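PDB 4K2M: NTD biosynthesis operon protein NtdA from Bacillus subtilis subsp. subtilis, which catalyses the reversible pyridoxal phosphate-dependent transamination of 3-dehydro-glucose 6-phosphate, with glutamate as amino donor, to kanosamine 6-phosphate. Local coordinates for the interface of chains A and B. Numbering follows the deposited sequence. Chains: chain A/B, NTD biosynthesis operon protein NtdA.

Contact 1: the interface of chains A and B. Residues chain A 153-154, 381-382; chain B 279, 284-285.
The amide of B:Asn285 reaches from chain B toward A:Phe153, A:Tyr381 and A:Pro382. Its oxygen OD1 meets the rim of the A:Phe153 ring in the ring plane, 3.2 Å from CE1, with amide and ring planes 87° apart. The aliphatic root of the same side chain packs on A:Pro382, whose CG lies 3.5 Å from B:Asn285 CB. A:Tyr381 adds its CD1, 3.7 Å from B:Asn285 OD1, its ring tilted 63° from the amide. No direct polar bond crosses here; a water takes that role, 2.7 Å from B:Asn285 OD1 and within bonding distance of both N and OG of A:Ser154, at the start of helix 154-163. B:Phe279 comes in alongside: its rim meets A:Ser154 OG and A:Phe153 CE1 in plane, and the two phenylalanine side chains cross at about a right angle. Behind this shell, the backbone N of B:Asn285 lies 3.2 Å above the centre of the B:Phe279 ring, and A:Phe153 CA covers one face of the A:Tyr381 ring. A:Phe153, A:Tyr381 and B:Lys284 are substrate-binding residues, so both subunits build this active-site wall. A:Phe153 CG stands anti to its backbone N (chi1 179°), which carries CE1 to within 3.9 Å of B:Phe279 CZ.

Contact 2: the interface of chains A and B. Residues chain A 132, 158, 161-162; chain B 291-293.
One face of the B:Phe291 ring is turned to the backbone between A:Leu161 and A:Ala162 near the end of helix 154-163, with A:Leu161 O and A:Ala162 N above the plane and offset toward the rim. At the ring's edge, in plane, stands CZ of B:Phe293. The A:Asn158 amide is tilted 58° from the B:Phe291 ring. It meets the backbone and CB of B:Phe291 instead of the ring, its OD1 lying 3.3 Å from the phenylalanine CA. The backbone N of B:Gly292 gives OD1 a weak hydrogen bond of 3.4 Å, with an angle of 151° at the hydrogen, and B:Gly292 O comes close to A:Asn158 CB. One turn on, A:Leu161 CB packs against B:Phe291 CB at 3.7 Å. The B:Phe291 side chain has CG between its backbone N and carbonyl carbon (chi1 74°), which swings the ring along the helix toward A:Ala162. The methyl of A:Ala162 touches both aromatic residues, near CE1 of each. A:Met132, from helix 127-137, adds a looser neighbour at the B:Phe293 side. The patch is thus largely apolar, a helix of one subunit laid on an extended loop of the other. A:Ala162 CB lies 3.7 Å from B:Phe293 CE1.

Contact 3: the interface of chains A and B. Residues chain A 74-75, 78, 83, 247, 253-254, 308; chain B 94-95, 97, 99.
B:Phe99 provides the main aromatic contact, setting its ring against A:Cys254, A:Pro247 and A:Ile78. CB of A:Cys254 lies over one face, offset toward the rim and 4.0 Å from the ring centroid, a CH-pi contact. B:Phe99 CB lies 3.4 Å from the A:Cys254 carbonyl carbon. The opposite face of the ring is covered by the carbonyl carbon of B:Gly97. CG of A:Pro247 comes to the edge in the ring plane, 3.9 Å from CD2, and the tip of A:Ile78, its CD1, reaches CZ at 3.8 Å. A:Ile78 has CG1 anti to its backbone N (chi1 -174°), directing that branch to the ring while CG2 packs against B:Leu94 O and B:Gly97 CA.

Aliphatic packing continues at B:Leu94, whose CB meets both methyls of A:Val83 as the two side chains slide past each other in opposite directions. B:Leu94 CD2 touches A:Cys254 SG at 3.9 Å. A:Asp75 CB rests 3.5 Å from B:Pro95 O, without a hydrogen bond.

Polar contact across the patch runs through a water bridging two carbonyls, 2.7 Å from A:Val74 O and equally near B:Gly97 O. Within chain A, NH1 of A:Arg308 makes a weak hydrogen bond of 3.0 Å to A:Val253 O, and CG1 of A:Ile78 lies over one face of the arginine guanidinium.

A:Pro247 is a substrate-binding residue, so in holding the homodimer together the site also packs B:Phe99 directly against part of the active-site lining.

Contact 1: the interface of chains A and B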
loop_
_atom_site.group_PDB
_atom_site.type_symbol
_atom_site.label_atom_id
_atom_site.label_comp_id
_atom_site.label_asym_id
_atom_site.label_seq_id
_atom_site.Cartn_x
_atom_site.Cartn_y
_atom_site.Cartn_z
ATOM N N PHE A 153 1.076 6.987 17.820
ATOM C CA PHE A 153 1.285 7.619 16.522
ATOM C C PHE A 153 -0.087 7.925 15.928
ATOM O O PHE A 153 -1.062 7.222 16.208
ATOM C CB PHE A 153 2.069 6.654 15.626
ATOM C CG PHE A 153 2.331 7.179 14.237
ATOM C CD1 PHE A 153 3.035 8.365 14.038
ATOM C CD2 PHE A 153 1.902 6.466 13.134
ATOM C CE1 PHE A 153 3.284 8.847 12.745
ATOM C CE2 PHE A 153 2.131 6.945 11.839
ATOM C CZ PHE A 153 2.826 8.131 11.649
ATOM N N SER A 154 -0.183 8.969 15.106
ATOM C CA SER A 154 -1.489 9.423 14.617
ATOM C C SER A 154 -2.257 8.345 13.854
ATOM O O SER A 154 -3.470 8.445 13.666
ATOM C CB SER A 154 -1.332 10.667 13.727
ATOM O OG SER A 154 -0.836 11.764 14.466
ATOM N N TYR A 381 5.553 10.781 20.616
ATOM C CA TYR A 381 5.386 11.634 19.440
ATOM C C TYR A 381 5.157 13.053 19.951
ATOM O O TYR A 381 4.834 13.243 21.121
ATOM C CB TYR A 381 4.181 11.134 18.611
ATOM C CG TYR A 381 4.454 9.724 18.135
ATOM C CD1 TYR A 381 5.119 9.500 16.944
ATOM C CD2 TYR A 381 4.128 8.622 18.927
ATOM C CE1 TYR A 381 5.426 8.203 16.519
ATOM C CE2 TYR A 381 4.436 7.321 18.516
ATOM C CZ TYR A 381 5.080 7.127 17.310
ATOM O OH TYR A 381 5.388 5.847 16.883
ATOM N N PRO A 382 5.345 14.062 19.085
ATOM C CA PRO A 382 5.379 15.441 19.609
ATOM C C PRO A 382 4.042 16.052 20.032
ATOM O O PRO A 382 4.038 16.978 20.862
ATOM C CB PRO A 382 5.990 16.244 18.453
ATOM C CG PRO A 382 5.713 15.411 17.218
ATOM C CD PRO A 382 5.826 13.978 17.695
ATOM N N PHE B 279 -1.488 15.010 8.093
ATOM C CA PHE B 279 -0.408 15.886 8.535
ATOM C C PHE B 279 -0.259 17.106 7.634
ATOM O O PHE B 279 -0.503 17.034 6.419
ATOM C CB PHE B 279 0.921 15.149 8.493
ATOM C CG PHE B 279 1.045 14.022 9.481
ATOM C CD1 PHE B 279 0.273 13.981 10.643
ATOM C CD2 PHE B 279 1.976 13.014 9.249
ATOM C CE1 PHE B 279 0.422 12.925 11.555
ATOM C CE2 PHE B 279 2.139 11.946 10.145
ATOM C CZ PHE B 279 1.368 11.894 11.300
ATOM N N LYS B 284 5.748 16.061 9.676
ATOM C CA LYS B 284 5.245 14.815 10.227
ATOM C C LYS B 284 4.710 15.034 11.631
ATOM O O LYS B 284 5.250 15.858 12.380
ATOM C CB LYS B 284 6.370 13.784 10.263
ATOM C CG LYS B 284 5.903 12.365 10.464
ATOM C CD LYS B 284 7.105 11.437 10.494
ATOM C CE LYS B 284 6.682 9.973 10.535
ATOM N NZ LYS B 284 7.851 9.052 10.298
ATOM N N ASN B 285 3.631 14.310 11.959
ATOM C CA ASN B 285 3.064 14.234 13.314
ATOM C C ASN B 285 2.202 15.418 13.712
ATOM O O ASN B 285 1.624 15.424 14.797
ATOM C CB ASN B 285 4.140 13.985 14.387
ATOM C CG ASN B 285 4.843 12.672 14.213
ATOM O OD1 ASN B 285 4.201 11.633 14.067
ATOM N ND2 ASN B 285 6.178 12.703 14.214
HETATM O O HOH W 1 1.749 11.191 15.179
#

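Contact 2: the interface of chains A and B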
loop_
_atom_site.group_PDB
_atom_site.type_symbol
_atom_site.label_atom_id
_atom_site.label_comp_id
_atom_site.label_asym_id
_atom_site.label_seq_id
_atom_site.Cartn_x
_atom_site.Cartn_y
_atom_site.Cartn_z
ATOM N N MET A 132 -7.874 -0.327 10.579
ATOM C CA MET A 132 -9.111 0.108 9.949
ATOM C C MET A 132 -9.972 -1.070 9.517
ATOM O O MET A 132 -11.174 -1.123 9.803
ATOM C CB MET A 132 -8.796 1.001 8.741
ATOM C CG MET A 132 -10.004 1.644 8.150
ATOM S SD MET A 132 -9.484 2.623 6.727
ATOM C CE MET A 132 -8.872 1.336 5.640
ATOM N N ASN A 158 -6.325 7.714 13.344
ATOM C CA ASN A 158 -6.776 7.869 11.957
ATOM C C ASN A 158 -7.549 6.663 11.477
ATOM O O ASN A 158 -8.524 6.791 10.741
ATOM C CB ASN A 158 -5.602 8.137 11.009
ATOM C CG ASN A 158 -5.110 9.565 11.080
ATOM O OD1 ASN A 158 -5.865 10.477 11.441
ATOM N ND2 ASN A 158 -3.828 9.766 10.777
ATOM N N LEU A 161 -11.008 7.027 12.960
ATOM C CA LEU A 161 -11.768 8.092 12.308
ATOM C C LEU A 161 -12.126 7.753 10.863
ATOM O O LEU A 161 -13.233 8.063 10.402
ATOM C CB LEU A 161 -10.988 9.409 12.375
ATOM C CG LEU A 161 -10.879 9.989 13.779
ATOM C CD1 LEU A 161 -9.811 11.079 13.830
ATOM C CD2 LEU A 161 -12.229 10.550 14.243
ATOM N N ALA A 162 -11.197 7.124 10.147
ATOM C CA ALA A 162 -11.430 6.752 8.747
ATOM C C ALA A 162 -12.522 5.696 8.650
ATOM O O ALA A 162 -13.256 5.643 7.662
ATOM C CB ALA A 162 -10.143 6.216 8.114
ATOM N N PHE B 291 -8.531 13.779 9.879
ATOM C CA PHE B 291 -7.854 12.500 9.756
ATOM C C PHE B 291 -7.263 12.348 8.363
ATOM O O PHE B 291 -7.565 13.128 7.442
ATOM C CB PHE B 291 -8.800 11.332 10.103
ATOM C CG PHE B 291 -9.823 11.042 9.033
ATOM C CD1 PHE B 291 -9.539 10.140 8.008
ATOM C CD2 PHE B 291 -11.054 11.670 9.053
ATOM C CE1 PHE B 291 -10.471 9.881 7.014
ATOM C CE2 PHE B 291 -11.999 11.414 8.064
ATOM C CZ PHE B 291 -11.704 10.521 7.042
ATOM N N GLY B 292 -6.398 11.351 8.206
ATOM C CA GLY B 292 -5.830 11.055 6.908
ATOM C C GLY B 292 -5.511 9.575 6.832
ATOM O O GLY B 292 -5.744 8.838 7.792
ATOM N N PHE B 293 -4.956 9.142 5.705
ATOM C CA PHE B 293 -4.650 7.733 5.502
ATOM C C PHE B 293 -3.151 7.520 5.446
ATOM O O PHE B 293 -2.379 8.473 5.479
ATOM C CB PHE B 293 -5.274 7.251 4.193
ATOM C CG PHE B 293 -6.766 7.357 4.165
ATOM C CD1 PHE B 293 -7.556 6.331 4.665
ATOM C CD2 PHE B 293 -7.382 8.487 3.646
ATOM C CE1 PHE B 293 -8.947 6.422 4.639
ATOM C CE2 PHE B 293 -8.773 8.588 3.623
ATOM C CZ PHE B 293 -9.549 7.555 4.117
#

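Contact 3: the interface of chains A and B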
loop_
_atom_site.group_PDB
_atom_site.type_symbol
_atom_site.label_atom_id
_atom_site.label_comp_id
_atom_site.label_asym_id
_atom_site.label_seq_id
_atom_site.Cartn_x
_atom_site.Cartn_y
_atom_site.Cartn_z
ATOM N N VAL A 74 18.416 5.346 8.863
ATOM C CA VAL A 74 17.639 4.282 8.238
ATOM C C VAL A 74 18.475 3.351 7.393
ATOM O O VAL A 74 18.061 2.221 7.134
ATOM C CB VAL A 74 16.442 4.816 7.399
ATOM C CG1 VAL A 74 15.497 5.583 8.289
ATOM C CG2 VAL A 74 16.932 5.667 6.213
ATOM N N ASP A 75 19.649 3.813 6.958
ATOM C CA ASP A 75 20.513 2.967 6.153
ATOM C C ASP A 75 21.057 1.818 6.991
ATOM O O ASP A 75 21.385 0.753 6.467
ATOM C CB ASP A 75 21.661 3.780 5.525
ATOM C CG ASP A 75 22.529 4.461 6.564
ATOM O OD1 ASP A 75 22.009 5.317 7.306
ATOM O OD2 ASP A 75 23.732 4.138 6.639
ATOM N N ILE A 78 18.953 -1.828 7.783
ATOM C CA ILE A 78 18.984 -2.992 6.914
ATOM C C ILE A 78 20.451 -3.352 6.707
ATOM O O ILE A 78 21.247 -2.495 6.350
ATOM C CB ILE A 78 18.217 -2.751 5.587
ATOM C CG1 ILE A 78 18.153 -4.039 4.759
ATOM C CG2 ILE A 78 18.830 -1.607 4.772
ATOM C CD1 ILE A 78 17.446 -3.868 3.398
ATOM N N VAL A 83 20.385 -7.272 2.452
ATOM C CA VAL A 83 20.335 -6.753 1.087
ATOM C C VAL A 83 20.664 -7.870 0.113
ATOM O O VAL A 83 20.003 -8.022 -0.918
ATOM C CB VAL A 83 21.274 -5.546 0.883
ATOM C CG1 VAL A 83 21.373 -5.176 -0.596
ATOM C CG2 VAL A 83 20.761 -4.344 1.673
ATOM N N PRO A 247 9.324 -0.398 7.496
ATOM C CA PRO A 247 10.756 -0.693 7.612
ATOM C C PRO A 247 11.436 -0.260 8.906
ATOM O O PRO A 247 12.553 -0.724 9.149
ATOM C CB PRO A 247 11.363 0.099 6.451
ATOM C CG PRO A 247 10.267 0.149 5.449
ATOM C CD PRO A 247 9.009 0.313 6.240
ATOM N N VAL A 253 9.484 -4.923 6.208
ATOM C CA VAL A 253 9.779 -5.288 4.832
ATOM C C VAL A 253 10.444 -4.088 4.150
ATOM O O VAL A 253 11.109 -3.287 4.817
ATOM C CB VAL A 253 8.510 -5.785 4.083
ATOM C CG1 VAL A 253 8.019 -7.104 4.718
ATOM C CG2 VAL A 253 7.394 -4.727 4.122
ATOM N N CYS A 254 10.315 -3.972 2.831
ATOM C CA CYS A 254 10.919 -2.844 2.123
ATOM C C CYS A 254 9.853 -1.992 1.444
ATOM O O CYS A 254 9.920 -1.696 0.239
ATOM C CB CYS A 254 11.943 -3.317 1.090
ATOM S SG CYS A 254 13.341 -4.186 1.852
ATOM N N ARG A 308 13.584 -11.100 5.493
ATOM C CA ARG A 308 13.979 -10.248 6.609
ATOM C C ARG A 308 13.575 -10.850 7.939
ATOM O O ARG A 308 14.195 -10.560 8.958
ATOM C CB ARG A 308 13.430 -8.813 6.442
ATOM C CG ARG A 308 13.984 -8.127 5.179
ATOM C CD ARG A 308 13.787 -6.615 5.216
ATOM N NE ARG A 308 14.690 -6.016 6.195
ATOM C CZ ARG A 308 14.674 -4.751 6.599
ATOM N NH1 ARG A 308 13.780 -3.885 6.117
ATOM N NH2 ARG A 308 15.584 -4.352 7.486
ATOM N N LEU B 94 18.276 -0.344 -2.091
ATOM C CA LEU B 94 18.191 -1.154 -0.877
ATOM C C LEU B 94 19.131 -0.719 0.256
ATOM O O LEU B 94 18.692 -0.633 1.402
ATOM C CB LEU B 94 18.320 -2.653 -1.178
ATOM C CG LEU B 94 17.129 -3.255 -1.917
ATOM C CD1 LEU B 94 17.481 -4.624 -2.519
ATOM C CD2 LEU B 94 15.914 -3.387 -0.983
ATOM N N PRO B 95 20.415 -0.440 -0.050
ATOM C CA PRO B 95 21.322 -0.034 1.033
ATOM C C PRO B 95 21.002 1.324 1.639
ATOM O O PRO B 95 21.502 1.607 2.733
ATOM C CB PRO B 95 22.697 0.027 0.343
ATOM C CG PRO B 95 22.557 -0.813 -0.879
ATOM C CD PRO B 95 21.145 -0.612 -1.324
ATOM N N GLY B 97 18.197 2.139 2.735
ATOM C CA GLY B 97 17.228 1.895 3.791
ATOM C C GLY B 97 15.953 2.714 3.642
ATOM O O GLY B 97 15.091 2.647 4.514
ATOM N N PHE B 99 12.561 3.148 1.938
ATOM C CA PHE B 99 11.654 2.299 1.161
ATOM C C PHE B 99 10.253 2.867 1.114
ATOM O O PHE B 99 9.500 2.596 0.190
ATOM C CB PHE B 99 11.618 0.893 1.757
ATOM C CG PHE B 99 12.975 0.291 1.941
ATOM C CD1 PHE B 99 13.931 0.422 0.955
ATOM C CD2 PHE B 99 13.300 -0.379 3.109
ATOM C CE1 PHE B 99 15.200 -0.113 1.114
ATOM C CE2 PHE B 99 14.576 -0.928 3.273
ATOM C CZ PHE B 99 15.516 -0.793 2.272
HETATM O O HOH W 2 15.699 1.002 6.517
#

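Contacts 1 and 2 are neighbours, the centres of their C-alpha atoms about 13 Å apart, and share helix 154-163 of chain A: its first residue serves contact 1 and its later turns serve contact 2. Chain B reaches both from nearby stretches, 279-285 and 291-293. Contact 3 lies farther off, its C-alpha centre about 22 Å from that of contact 1 and 26 Å from that of contact 2, and engages different segments of both subunits. The two-fold symmetry repeats each contact with the chains exchanged. Substrate-binding residues occur in contacts 1 and 3, which suggests that the active sites depend on the dimer.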